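Matching sites in RagB/SusD domain protein from Flavobacterium johnsoniae, a protein that binds chitin, probably at the outer membrane as the SusD-like component of a polysaccharide utilization locus (PDB 5J5U (chain A, 2.30 Å), residues T116-D121 and T446-P451), and in its relative SusD homolog from Bacteroides thetaiotaomicron (PDB 4MRU (chain B, 1.90 Å), residues T122-P127 and R460-P465). Structure 2 is superposed on structure 1 by the backbone atoms of these residues (RMSD 0.37 Å); each is numbered along its deposited sequence.

Structure 1 (5J5U).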
# COMPACT_ATOMS: atom_id res chain seq x y z
N THR A 116 -9.99 -3.82 6.23
CA THR A 116 -9.83 -4.08 7.66
C THR A 116 -8.60 -3.31 8.14
O THR A 116 -8.62 -2.65 9.20
CB THR A 116 -9.75 -5.62 7.97
OG1 THR A 116 -9.59 -5.85 9.38
CG2 THR A 116 -8.64 -6.35 7.16
N ASP A 117 -7.56 -3.27 7.30
CA ASP A 117 -6.32 -2.64 7.73
C ASP A 117 -6.55 -1.15 8.02
O ASP A 117 -5.88 -0.55 8.88
CB ASP A 117 -5.23 -2.83 6.70
CG ASP A 117 -4.56 -4.18 6.82
OD1 ASP A 117 -4.89 -4.93 7.77
OD2 ASP A 117 -3.68 -4.48 5.96
N ILE A 118 -7.52 -0.55 7.32
CA ILE A 118 -7.81 0.86 7.55
C ILE A 118 -8.87 1.03 8.68
O ILE A 118 -8.75 1.96 9.50
CB ILE A 118 -8.24 1.54 6.25
CG1 ILE A 118 -7.01 1.84 5.39
CG2 ILE A 118 -8.94 2.87 6.53
CD1 ILE A 118 -6.13 2.96 5.96
N TYR A 119 -9.87 0.15 8.78
CA TYR A 119 -10.96 0.46 9.74
C TYR A 119 -11.01 -0.47 10.93
O TYR A 119 -11.72 -0.21 11.90
CB TYR A 119 -12.32 0.44 9.04
CG TYR A 119 -12.44 1.45 7.92
CD1 TYR A 119 -12.75 2.78 8.18
CD2 TYR A 119 -12.26 1.07 6.58
CE1 TYR A 119 -12.88 3.71 7.15
CE2 TYR A 119 -12.37 2.00 5.54
CZ TYR A 119 -12.69 3.32 5.84
OH TYR A 119 -12.81 4.27 4.84
N GLY A 120 -10.29 -1.59 10.85
CA GLY A 120 -10.29 -2.57 11.93
C GLY A 120 -11.33 -3.66 11.74
O GLY A 120 -11.35 -4.33 10.70
N ASP A 121 -12.18 -3.86 12.75
CA ASP A 121 -13.28 -4.81 12.63
C ASP A 121 -14.27 -4.28 11.60
O ASP A 121 -14.68 -3.13 11.68
CB ASP A 121 -14.00 -5.04 13.97
CG ASP A 121 -13.13 -5.72 15.03
OD1 ASP A 121 -11.99 -6.16 14.75
OD2 ASP A 121 -13.60 -5.81 16.18
N THR A 446 -4.31 6.52 13.78
CA THR A 446 -3.94 5.12 13.67
C THR A 446 -5.04 4.24 13.04
O THR A 446 -4.88 3.03 12.93
CB THR A 446 -3.53 4.55 15.04
OG1 THR A 446 -4.43 5.01 16.05
CG2 THR A 446 -2.10 5.01 15.38
N ARG A 447 -6.13 4.87 12.62
CA ARG A 447 -7.15 4.21 11.76
C ARG A 447 -8.04 5.30 11.18
O ARG A 447 -7.98 6.43 11.63
CB ARG A 447 -7.99 3.20 12.55
CG ARG A 447 -8.91 3.87 13.61
CD ARG A 447 -9.72 2.86 14.45
NE ARG A 447 -10.88 2.31 13.74
CZ ARG A 447 -12.10 2.87 13.69
NH1 ARG A 447 -12.33 4.02 14.30
NH2 ARG A 447 -13.09 2.27 13.02
N LEU A 448 -8.87 4.97 10.20
CA LEU A 448 -9.94 5.87 9.79
C LEU A 448 -11.25 5.29 10.37
O LEU A 448 -11.28 4.15 10.86
CB LEU A 448 -10.00 6.02 8.27
CG LEU A 448 -8.75 6.62 7.60
CD1 LEU A 448 -8.93 6.70 6.08
CD2 LEU A 448 -8.40 8.00 8.17
N TYR A 449 -12.32 6.08 10.36
CA TYR A 449 -13.48 5.74 11.17
C TYR A 449 -14.70 5.32 10.32
O TYR A 449 -14.87 5.77 9.19
CB TYR A 449 -13.82 6.92 12.10
CG TYR A 449 -13.88 8.28 11.41
CD1 TYR A 449 -12.76 9.10 11.35
CD2 TYR A 449 -15.06 8.74 10.84
CE1 TYR A 449 -12.81 10.35 10.73
CE2 TYR A 449 -15.12 9.99 10.22
CZ TYR A 449 -13.98 10.79 10.17
OH TYR A 449 -14.03 12.01 9.54
N TYR A 450 -15.53 4.44 10.88
CA TYR A 450 -16.74 3.98 10.20
C TYR A 450 -17.67 5.17 9.96
O TYR A 450 -17.74 6.06 10.80
CB TYR A 450 -17.50 2.94 11.01
CG TYR A 450 -16.73 1.81 11.68
CD1 TYR A 450 -15.81 1.04 10.99
CD2 TYR A 450 -16.97 1.50 13.01
CE1 TYR A 450 -15.14 -0.01 11.63
CE2 TYR A 450 -16.33 0.47 13.65
CZ TYR A 450 -15.41 -0.28 12.98
OH TYR A 450 -14.78 -1.30 13.66
N PRO A 451 -18.39 5.18 8.82
CA PRO A 451 -19.35 6.27 8.60
C PRO A 451 -20.54 6.18 9.54
O PRO A 451 -20.99 5.08 9.91
CB PRO A 451 -19.79 6.09 7.13
CG PRO A 451 -19.54 4.65 6.85
CD PRO A 451 -18.35 4.24 7.68
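Arg447 reaches from the loop before helix 452-457 to the C-terminal end of helix 98-119, buried in the TPR-like SusD fold. Its CB packs on Ile118 O; a bend at chi3 (-77°) then brings NE (3.2 Å) and NH2 (3.0 Å) side-on to the single oxygen Tyr119 O. NH2 also covers one Tyr450 ring face, and NH1 bonds Asp474 O. Arginine suits a helix end, where carbonyls lack helical donors. Leu448 N bonds Ile118 O, while Leu448 CB meets Ile118 CG2 (3.8 Å) and Tyr119 CE1 (3.9 Å). Gly120 has positive phi, where a CB would jam against the preceding carbonyl oxygen; Thr116 OG1 holds its O (2.7 Å). Tyr450 OH hydrogen-bonds weakly to Asp121 O (2.7 Å) and touches Asp121 CB; the carboxylate meets Arg468 and Gln143 N. Thr446 OG1 bonds Gly477 O.

Structure 2 (4MRU).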
# COMPACT_ATOMS: atom_id res chain seq x y z
N THR B 122 -9.94 -3.90 6.06
CA THR B 122 -9.77 -4.17 7.47
C THR B 122 -8.53 -3.43 8.03
O THR B 122 -8.56 -3.00 9.18
CB THR B 122 -9.70 -5.67 7.85
OG1 THR B 122 -9.62 -5.79 9.28
CG2 THR B 122 -8.52 -6.36 7.25
N ASP B 123 -7.48 -3.30 7.24
CA ASP B 123 -6.30 -2.55 7.71
C ASP B 123 -6.60 -1.08 8.00
O ASP B 123 -6.01 -0.49 8.91
CB ASP B 123 -5.14 -2.65 6.73
CG ASP B 123 -4.41 -3.99 6.79
OD1 ASP B 123 -4.73 -4.81 7.68
OD2 ASP B 123 -3.56 -4.21 5.91
N ILE B 124 -7.55 -0.51 7.26
CA ILE B 124 -7.98 0.87 7.51
C ILE B 124 -8.85 1.03 8.77
O ILE B 124 -8.71 2.03 9.50
CB ILE B 124 -8.73 1.42 6.28
CG1 ILE B 124 -7.76 1.50 5.10
CG2 ILE B 124 -9.34 2.78 6.55
CD1 ILE B 124 -8.50 1.59 3.77
N TYR B 125 -9.73 0.07 9.04
CA TYR B 125 -10.80 0.23 10.07
C TYR B 125 -10.65 -0.63 11.28
O TYR B 125 -11.11 -0.25 12.36
CB TYR B 125 -12.18 -0.06 9.47
CG TYR B 125 -12.55 0.97 8.43
CD1 TYR B 125 -13.11 2.18 8.79
CD2 TYR B 125 -12.36 0.73 7.10
CE1 TYR B 125 -13.40 3.16 7.86
CE2 TYR B 125 -12.68 1.69 6.16
CZ TYR B 125 -13.21 2.89 6.54
OH TYR B 125 -13.55 3.82 5.58
N GLY B 126 -10.05 -1.80 11.11
CA GLY B 126 -10.09 -2.82 12.15
C GLY B 126 -11.21 -3.81 11.85
O GLY B 126 -11.27 -4.40 10.74
N PRO B 127 -12.16 -3.94 12.78
CA PRO B 127 -13.34 -4.81 12.51
C PRO B 127 -14.14 -4.30 11.35
O PRO B 127 -14.32 -3.07 11.21
CB PRO B 127 -14.18 -4.71 13.77
CG PRO B 127 -13.19 -4.30 14.81
CD PRO B 127 -12.23 -3.39 14.13
N ARG B 460 -4.36 6.47 13.26
CA ARG B 460 -4.15 5.05 13.53
C ARG B 460 -5.17 4.15 12.81
O ARG B 460 -4.94 2.97 12.60
CB ARG B 460 -4.20 4.83 15.04
CG ARG B 460 -3.25 5.70 15.85
CD ARG B 460 -1.84 5.82 15.26
NE ARG B 460 -1.11 4.61 15.36
CZ ARG B 460 0.19 4.47 15.09
NH1 ARG B 460 0.92 5.49 14.64
NH2 ARG B 460 0.74 3.29 15.22
N ARG B 461 -6.27 4.76 12.36
CA ARG B 461 -7.29 4.14 11.59
C ARG B 461 -8.25 5.22 11.10
O ARG B 461 -8.17 6.37 11.52
CB ARG B 461 -8.05 3.11 12.43
CG ARG B 461 -8.74 3.74 13.65
CD ARG B 461 -9.47 2.71 14.48
NE ARG B 461 -10.67 2.17 13.86
CZ ARG B 461 -11.88 2.74 13.89
NH1 ARG B 461 -12.09 3.91 14.47
NH2 ARG B 461 -12.91 2.11 13.30
N LEU B 462 -9.19 4.84 10.23
CA LEU B 462 -10.32 5.69 9.85
C LEU B 462 -11.56 5.33 10.67
O LEU B 462 -11.74 4.18 11.07
CB LEU B 462 -10.70 5.53 8.38
CG LEU B 462 -10.04 6.36 7.34
CD1 LEU B 462 -10.78 6.20 5.99
CD2 LEU B 462 -9.99 7.82 7.78
N MSE B 463 -12.45 6.31 10.81
CA MSE B 463 -13.67 6.17 11.58
C MSE B 463 -14.75 5.60 10.70
O MSE B 463 -14.75 5.84 9.51
CB MSE B 463 -14.15 7.52 12.12
CG MSE B 463 -13.12 8.10 13.08
SE MSE B 463 -11.92 9.32 12.07
CE MSE B 463 -13.13 10.87 11.89
N TYR B 464 -15.66 4.83 11.27
CA TYR B 464 -16.76 4.24 10.49
C TYR B 464 -17.67 5.32 9.95
O TYR B 464 -17.77 6.37 10.53
CB TYR B 464 -17.56 3.27 11.33
CG TYR B 464 -16.75 2.05 11.78
CD1 TYR B 464 -16.17 1.20 10.86
CD2 TYR B 464 -16.61 1.75 13.11
CE1 TYR B 464 -15.47 0.05 11.26
CE2 TYR B 464 -15.90 0.62 13.54
CZ TYR B 464 -15.35 -0.23 12.63
OH TYR B 464 -14.68 -1.35 13.09
N PRO B 465 -18.28 5.09 8.79
CA PRO B 465 -19.09 6.15 8.18
C PRO B 465 -20.39 6.34 8.93
O PRO B 465 -20.90 5.41 9.59
CB PRO B 465 -19.35 5.63 6.75
CG PRO B 465 -19.14 4.19 6.80
CD PRO B 465 -18.19 3.89 7.95
O HOH W 1 -15.03 5.52 6.70
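Arg461 grips the backbone oxygen of Tyr125 side-on. Its CB packs on Ile124 O; a bend at chi3 (-71°) then lets NE (2.9 Å) and NH2 (3.1 Å) approach the single oxygen Tyr125 O. NH2 also covers one Tyr464 ring face, and NH1 forms a salt bridge with Asp494. Two donors on one carbonyl make arginine apt here. Leu462 N bonds Ile124 O, while Leu462 CB meets Ile124 CG2 (3.6 Å) and Tyr125 CE1 (3.6 Å). Gly126 has positive phi, where a CB would jam against the preceding carbonyl oxygen; Thr122 OG1 holds its O (2.6 Å). Tyr464 OH donates to Pro127 O (2.6 Å) and touches Pro127 CB; the rigid proline ring also packs on Leu483. Arg460, whose guanidinium takes no part across the contact, forms a salt bridge with Asp503.

What differs
The bonds that tie loop to helix end are kept: Arg447(A) and Arg461(B) each give NE and NH2 to the oxygen of Tyr119(A) or Tyr125(B), and the nitrogen of Leu448(A) or Leu462(B) bonds Ile118(A) O or Ile124(B) O. The threonine bond to the glycine carbonyl is also common to both, and the arginine and Tyr450(A)/Tyr464(B) side chains keep their places.

At Asp121(A)/Pro127(B) the CB atoms coincide, and each touches the tyrosine hydroxyl. The carboxylate of Asp121(A), with its salt bridge to Arg468(A), has no counterpart in the proline. Instead, CG and CD of Pro127(B) close a ring whose CD comes 3.8 Å from Tyr125(B) O, whereas Asp121(A) CB is 5.7 Å from Tyr119(A) O. A charged link is thus replaced by an apolar, restricted ring, which may stiffen the turn. Tyr449(A) is exchanged for Met463(B), modelled as selenomethionine.

Leu448(A) and Leu462(B) have CB atoms 0.9 Å and CG atoms 1.3 Å apart after superposition, yet both CB atoms still touch the isoleucine CG2 and CE1 of Tyr119(A) or Tyr125(B). The models of Ile118(A) and Ile124(B) differ at chi2 (-71° against 161°), leaving the CD1 atoms 3.5 Å apart. Farther off, CZ, NH1 and NH2 of Arg460(B) have no counterpart in Thr446(A).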